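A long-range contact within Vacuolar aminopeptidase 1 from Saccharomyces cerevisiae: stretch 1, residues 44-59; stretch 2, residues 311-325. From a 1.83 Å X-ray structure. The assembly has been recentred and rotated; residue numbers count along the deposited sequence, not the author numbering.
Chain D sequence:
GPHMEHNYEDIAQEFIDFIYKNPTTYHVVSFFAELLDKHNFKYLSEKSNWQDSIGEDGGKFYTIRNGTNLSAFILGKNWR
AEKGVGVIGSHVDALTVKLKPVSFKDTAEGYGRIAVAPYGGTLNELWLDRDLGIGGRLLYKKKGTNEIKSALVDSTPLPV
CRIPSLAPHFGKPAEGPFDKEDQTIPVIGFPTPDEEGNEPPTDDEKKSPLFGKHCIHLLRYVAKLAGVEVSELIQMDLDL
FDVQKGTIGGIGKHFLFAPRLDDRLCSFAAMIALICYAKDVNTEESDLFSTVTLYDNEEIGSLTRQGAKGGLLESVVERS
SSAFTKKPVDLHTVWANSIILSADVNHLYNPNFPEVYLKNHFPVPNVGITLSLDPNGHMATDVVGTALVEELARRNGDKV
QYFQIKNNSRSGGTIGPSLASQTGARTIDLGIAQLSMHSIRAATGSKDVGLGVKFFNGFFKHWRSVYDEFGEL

Stretch 1, residues 44-59: LSEKSNWQDSIGEDGG
Stretch 2 (311-325) GLLESVVERSSSAFT

Residues 44-59, mostly loop, lie along one side of the helix 312-324, and the two run in the same sense: Glu-46 pairs with Val-316 (CA to CA 9.2 Å), Gln-51 with Ala-323 (4.2 Å) and Glu-56 with Phe-324 (5.0 Å), so the loop closes on the helix toward its C-terminal end. Together they bury 700 Å². Type I turns span Ser-45 to Ser-48 and Gly-55 to Gly-58.

Arg-319 (m, t, p, chi4 154°) is the hub. Its CA-to-CB bond points toward the loop, and NH1 and NH2 both donate to Glu-46 O, at 3.0 and 3.1 Å. Arg-319 NH2 also lies 2.6 Å from Ser-48 O, but at an angle too poor for a hydrogen bond. Arg-319 NE gives its proton to water 2 (2.8 Å), which also accepts from Trp-50 N (2.9 Å). Arginine suits this place because its donors reach Glu-46 O and two waters, while a flat face is left for an aromatic ring.

That ring is Trp-50 (chi1 -62°, chi2 -9°). The guanidinium stacks on it, with centres 3.9 Å apart and planes at 26°; Arg-319 CZ sits 3.9 Å from the centroid of the five-membered ring, and Arg-319 CD 4.1 Å from that of the six-membered ring. Trp-50 NE1 donates to Ser-45 O (2.9 Å), satisfying the indole N-H within the same stretch. At the ring edge lies Ser-320 OG (chi1 m), 3.9 Å from Trp-50 CZ3; this hydroxyl donates to Val-316 O (2.7 Å), within the helix.

The CA-to-CB bond of Glu-46 (m, t, chi3 -54°) points sideways, but the end of the side chain comes nearer. Glu-46 OE2 is 4.5 Å from Arg-319 NH1, beyond a salt bridge; water 1 links them, donating to Glu-46 OE2 (2.6 Å) and accepting from Arg-319 NH1 (2.8 Å). Ser-315 OG also hydrogen-bonds this water (2.6 Å).

Near the helix end, small Ala-323 permits close approach: its CB is 3.4 Å from Trp-50 O and 4.0 Å from Ile-54 CB (Ile-54 m, t). Trp-50 O accepts from Ser-53 N (2.9 Å) and Ile-54 N (3.0 Å). Gln-51 (t, p, chi3 53°) donates weakly from NE2 to Ser-322 O (3.3 Å) and to water 3 (2.7 Å), which donates to Thr-325 O (3.0 Å).

The CA-to-CB bond of Phe-324 (chi1 -180°, chi2 -125°) points away, yet the end of its side chain comes nearer, with Phe-324 CE2 3.3 Å from Glu-56 O. Glu-56 CA makes a CA-H...O contact with Phe-324 O (3.4 Å). Gly-58 closes the turn at phi 68°, which favours glycine.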

# COMPACT_ATOMS: atom_id res chain seq x y z
N LEU D 44 22.52 -0.42 60.66
CA LEU D 44 23.83 -1.03 60.47
C LEU D 44 24.37 -0.60 59.11
O LEU D 44 23.68 -0.70 58.09
CB LEU D 44 23.72 -2.55 60.49
CG LEU D 44 23.16 -3.22 61.75
CD1 LEU D 44 23.14 -4.73 61.53
CD2 LEU D 44 24.02 -2.87 62.96
N SER D 45 25.61 -0.11 59.09
CA SER D 45 26.23 0.32 57.84
C SER D 45 26.80 -0.87 57.08
O SER D 45 27.45 -1.73 57.67
CB SER D 45 27.35 1.32 58.13
OG SER D 45 28.05 1.63 56.93
N GLU D 46 26.56 -0.90 55.77
CA GLU D 46 27.08 -1.98 54.93
C GLU D 46 28.60 -1.97 54.88
O GLU D 46 29.22 -3.00 54.63
CB GLU D 46 26.58 -1.83 53.50
CG GLU D 46 25.27 -2.48 53.18
CD GLU D 46 25.14 -2.72 51.69
OE1 GLU D 46 25.30 -1.75 50.91
OE2 GLU D 46 24.90 -3.88 51.29
N LYS D 47 29.19 -0.79 55.09
CA LYS D 47 30.63 -0.63 55.01
C LYS D 47 31.45 -1.16 56.19
O LYS D 47 32.67 -1.12 56.16
CB LYS D 47 30.97 0.84 54.77
CG LYS D 47 30.59 1.33 53.38
CD LYS D 47 30.90 2.81 53.21
CE LYS D 47 30.70 3.25 51.77
NZ LYS D 47 29.34 2.93 51.28
N SER D 48 30.77 -1.64 57.23
CA SER D 48 31.46 -2.18 58.39
C SER D 48 31.00 -3.61 58.64
O SER D 48 29.87 -3.97 58.34
CB SER D 48 31.16 -1.34 59.63
OG SER D 48 31.63 -0.01 59.48
N ASN D 49 31.89 -4.44 59.18
CA ASN D 49 31.55 -5.82 59.47
C ASN D 49 30.54 -5.85 60.62
O ASN D 49 30.67 -5.10 61.58
CB ASN D 49 32.81 -6.62 59.83
CG ASN D 49 32.49 -8.03 60.28
OD1 ASN D 49 32.09 -8.24 61.41
ND2 ASN D 49 32.67 -8.99 59.38
N TRP D 50 29.54 -6.71 60.51
CA TRP D 50 28.49 -6.79 61.52
C TRP D 50 28.74 -7.76 62.68
O TRP D 50 27.90 -7.89 63.56
CB TRP D 50 27.16 -7.15 60.86
CG TRP D 50 26.67 -6.13 59.86
CD1 TRP D 50 27.19 -4.89 59.62
CD2 TRP D 50 25.53 -6.26 59.00
NE1 TRP D 50 26.45 -4.24 58.66
CE2 TRP D 50 25.42 -5.06 58.27
CE3 TRP D 50 24.60 -7.28 58.78
CZ2 TRP D 50 24.41 -4.84 57.32
CZ3 TRP D 50 23.59 -7.07 57.84
CH2 TRP D 50 23.50 -5.85 57.12
N GLN D 51 29.89 -8.43 62.68
CA GLN D 51 30.20 -9.39 63.73
C GLN D 51 29.99 -8.83 65.13
O GLN D 51 29.46 -9.51 66.00
CB GLN D 51 31.63 -9.90 63.58
CG GLN D 51 31.91 -11.24 64.26
CD GLN D 51 31.17 -12.39 63.60
OE1 GLN D 51 31.27 -12.60 62.39
NE2 GLN D 51 30.44 -13.16 64.40
N ASP D 52 30.40 -7.58 65.35
CA ASP D 52 30.25 -6.97 66.67
C ASP D 52 28.99 -6.12 66.84
O ASP D 52 28.79 -5.53 67.91
CB ASP D 52 31.47 -6.12 67.01
CG ASP D 52 32.72 -6.95 67.26
OD1 ASP D 52 32.59 -8.15 67.56
OD2 ASP D 52 33.83 -6.39 67.15
N SER D 53 28.15 -6.05 65.82
CA SER D 53 26.93 -5.26 65.90
C SER D 53 25.72 -6.15 66.16
O SER D 53 24.72 -5.71 66.72
CB SER D 53 26.71 -4.47 64.61
OG SER D 53 27.71 -3.47 64.47
N ILE D 54 25.82 -7.41 65.73
CA ILE D 54 24.74 -8.36 65.92
C ILE D 54 25.25 -9.47 66.84
O ILE D 54 26.20 -10.17 66.51
CB ILE D 54 24.30 -8.98 64.57
CG1 ILE D 54 23.75 -7.88 63.66
CG2 ILE D 54 23.26 -10.06 64.80
CD1 ILE D 54 23.37 -8.36 62.28
N GLY D 55 24.62 -9.61 68.00
CA GLY D 55 25.03 -10.63 68.94
C GLY D 55 24.11 -11.84 68.91
O GLY D 55 23.20 -11.90 68.08
N GLU D 56 24.32 -12.79 69.82
CA GLU D 56 23.48 -13.98 69.85
C GLU D 56 22.05 -13.72 70.30
O GLU D 56 21.19 -14.58 70.13
CB GLU D 56 24.12 -15.07 70.71
CG GLU D 56 24.73 -14.60 72.00
CD GLU D 56 25.47 -15.71 72.72
OE1 GLU D 56 25.53 -15.67 73.97
OE2 GLU D 56 26.00 -16.61 72.04
N ASP D 57 21.78 -12.55 70.86
CA ASP D 57 20.42 -12.23 71.29
C ASP D 57 19.60 -11.80 70.07
O ASP D 57 18.38 -11.61 70.16
CB ASP D 57 20.40 -11.10 72.31
CG ASP D 57 21.00 -11.50 73.65
OD1 ASP D 57 20.64 -12.58 74.17
OD2 ASP D 57 21.82 -10.73 74.19
N GLY D 58 20.27 -11.64 68.94
CA GLY D 58 19.59 -11.23 67.73
C GLY D 58 19.12 -9.80 67.91
O GLY D 58 19.81 -9.00 68.54
N GLY D 59 17.96 -9.47 67.36
CA GLY D 59 17.46 -8.12 67.51
C GLY D 59 16.77 -7.56 66.28
O GLY D 59 16.47 -8.30 65.34
N GLY D 311 21.35 -8.25 45.15
CA GLY D 311 21.45 -9.13 46.31
C GLY D 311 21.53 -8.61 47.74
O GLY D 311 22.15 -9.26 48.58
N LEU D 312 20.90 -7.48 48.04
CA LEU D 312 20.96 -6.99 49.42
C LEU D 312 20.31 -7.98 50.39
O LEU D 312 20.78 -8.15 51.52
CB LEU D 312 20.27 -5.62 49.53
CG LEU D 312 20.28 -5.02 50.95
CD1 LEU D 312 21.72 -4.85 51.43
CD2 LEU D 312 19.54 -3.69 50.95
N LEU D 313 19.23 -8.63 49.96
CA LEU D 313 18.54 -9.60 50.80
C LEU D 313 19.48 -10.74 51.19
O LEU D 313 19.62 -11.06 52.37
CB LEU D 313 17.33 -10.18 50.07
CG LEU D 313 16.65 -11.38 50.75
CD1 LEU D 313 16.03 -10.94 52.06
CD2 LEU D 313 15.60 -11.96 49.82
N GLU D 314 20.10 -11.34 50.18
CA GLU D 314 21.03 -12.45 50.40
C GLU D 314 22.18 -12.00 51.30
O GLU D 314 22.64 -12.76 52.15
CB GLU D 314 21.59 -12.95 49.06
CG GLU D 314 20.53 -13.48 48.08
CD GLU D 314 19.99 -12.42 47.12
OE1 GLU D 314 19.29 -11.50 47.58
OE2 GLU D 314 20.28 -12.51 45.91
N SER D 315 22.64 -10.77 51.10
CA SER D 315 23.73 -10.23 51.90
C SER D 315 23.34 -10.12 53.37
O SER D 315 24.09 -10.53 54.26
CB SER D 315 24.13 -8.85 51.38
OG SER D 315 25.11 -8.26 52.22
N VAL D 316 22.16 -9.55 53.62
CA VAL D 316 21.65 -9.38 54.97
C VAL D 316 21.57 -10.72 55.70
O VAL D 316 22.01 -10.84 56.84
CB VAL D 316 20.25 -8.72 54.96
CG1 VAL D 316 19.59 -8.84 56.33
CG2 VAL D 316 20.37 -7.26 54.56
N VAL D 317 21.01 -11.72 55.04
CA VAL D 317 20.88 -13.04 55.65
C VAL D 317 22.23 -13.71 55.91
O VAL D 317 22.41 -14.34 56.95
CB VAL D 317 19.99 -13.97 54.79
CG1 VAL D 317 19.97 -15.37 55.37
CG2 VAL D 317 18.57 -13.41 54.74
N GLU D 318 23.17 -13.57 54.97
CA GLU D 318 24.48 -14.18 55.17
C GLU D 318 25.27 -13.47 56.26
O GLU D 318 25.82 -14.12 57.16
CB GLU D 318 25.29 -14.17 53.86
CG GLU D 318 26.76 -14.55 54.06
CD GLU D 318 27.47 -14.94 52.78
OE1 GLU D 318 27.10 -14.42 51.70
OE2 GLU D 318 28.40 -15.77 52.84
N ARG D 319 25.32 -12.14 56.21
CA ARG D 319 26.06 -11.36 57.20
C ARG D 319 25.47 -11.55 58.60
O ARG D 319 26.21 -11.68 59.58
CB ARG D 319 26.03 -9.88 56.83
CG ARG D 319 26.67 -9.57 55.49
CD ARG D 319 26.58 -8.10 55.12
NE ARG D 319 27.40 -7.26 55.99
CZ ARG D 319 27.91 -6.09 55.63
NH1 ARG D 319 27.68 -5.61 54.42
NH2 ARG D 319 28.64 -5.40 56.49
N SER D 320 24.15 -11.55 58.68
CA SER D 320 23.45 -11.70 59.95
C SER D 320 23.70 -13.07 60.57
O SER D 320 24.07 -13.18 61.74
CB SER D 320 21.95 -11.48 59.76
OG SER D 320 21.68 -10.14 59.41
N SER D 321 23.48 -14.12 59.78
CA SER D 321 23.68 -15.48 60.26
C SER D 321 25.13 -15.72 60.67
O SER D 321 25.40 -16.52 61.58
CB SER D 321 23.25 -16.49 59.18
OG SER D 321 24.01 -16.35 57.99
N SER D 322 26.06 -15.04 60.02
CA SER D 322 27.48 -15.19 60.35
C SER D 322 27.82 -14.52 61.67
O SER D 322 28.53 -15.09 62.50
CB SER D 322 28.36 -14.59 59.24
OG SER D 322 28.33 -15.40 58.08
N ALA D 323 27.31 -13.31 61.89
CA ALA D 323 27.57 -12.58 63.12
C ALA D 323 26.79 -13.15 64.30
O ALA D 323 27.24 -13.13 65.44
CB ALA D 323 27.22 -11.11 62.93
N PHE D 324 25.60 -13.66 63.99
CA PHE D 324 24.68 -14.23 64.97
C PHE D 324 25.24 -15.32 65.87
O PHE D 324 25.08 -15.26 67.09
CB PHE D 324 23.46 -14.78 64.21
CG PHE D 324 22.42 -15.40 65.09
CD1 PHE D 324 21.99 -16.70 64.86
CD2 PHE D 324 21.82 -14.66 66.10
CE1 PHE D 324 20.98 -17.26 65.63
CE2 PHE D 324 20.80 -15.21 66.88
CZ PHE D 324 20.38 -16.51 66.64
N THR D 325 25.88 -16.31 65.28
CA THR D 325 26.42 -17.43 66.04
C THR D 325 27.83 -17.82 65.62
O THR D 325 28.28 -17.49 64.53
CB THR D 325 25.51 -18.66 65.88
OG1 THR D 325 26.09 -19.79 66.55
CG2 THR D 325 25.31 -18.99 64.40
O HOH W 1 26.23 -5.95 52.01
O HOH W 2 29.05 -8.21 58.11
O HOH W 3 30.78 -15.84 64.37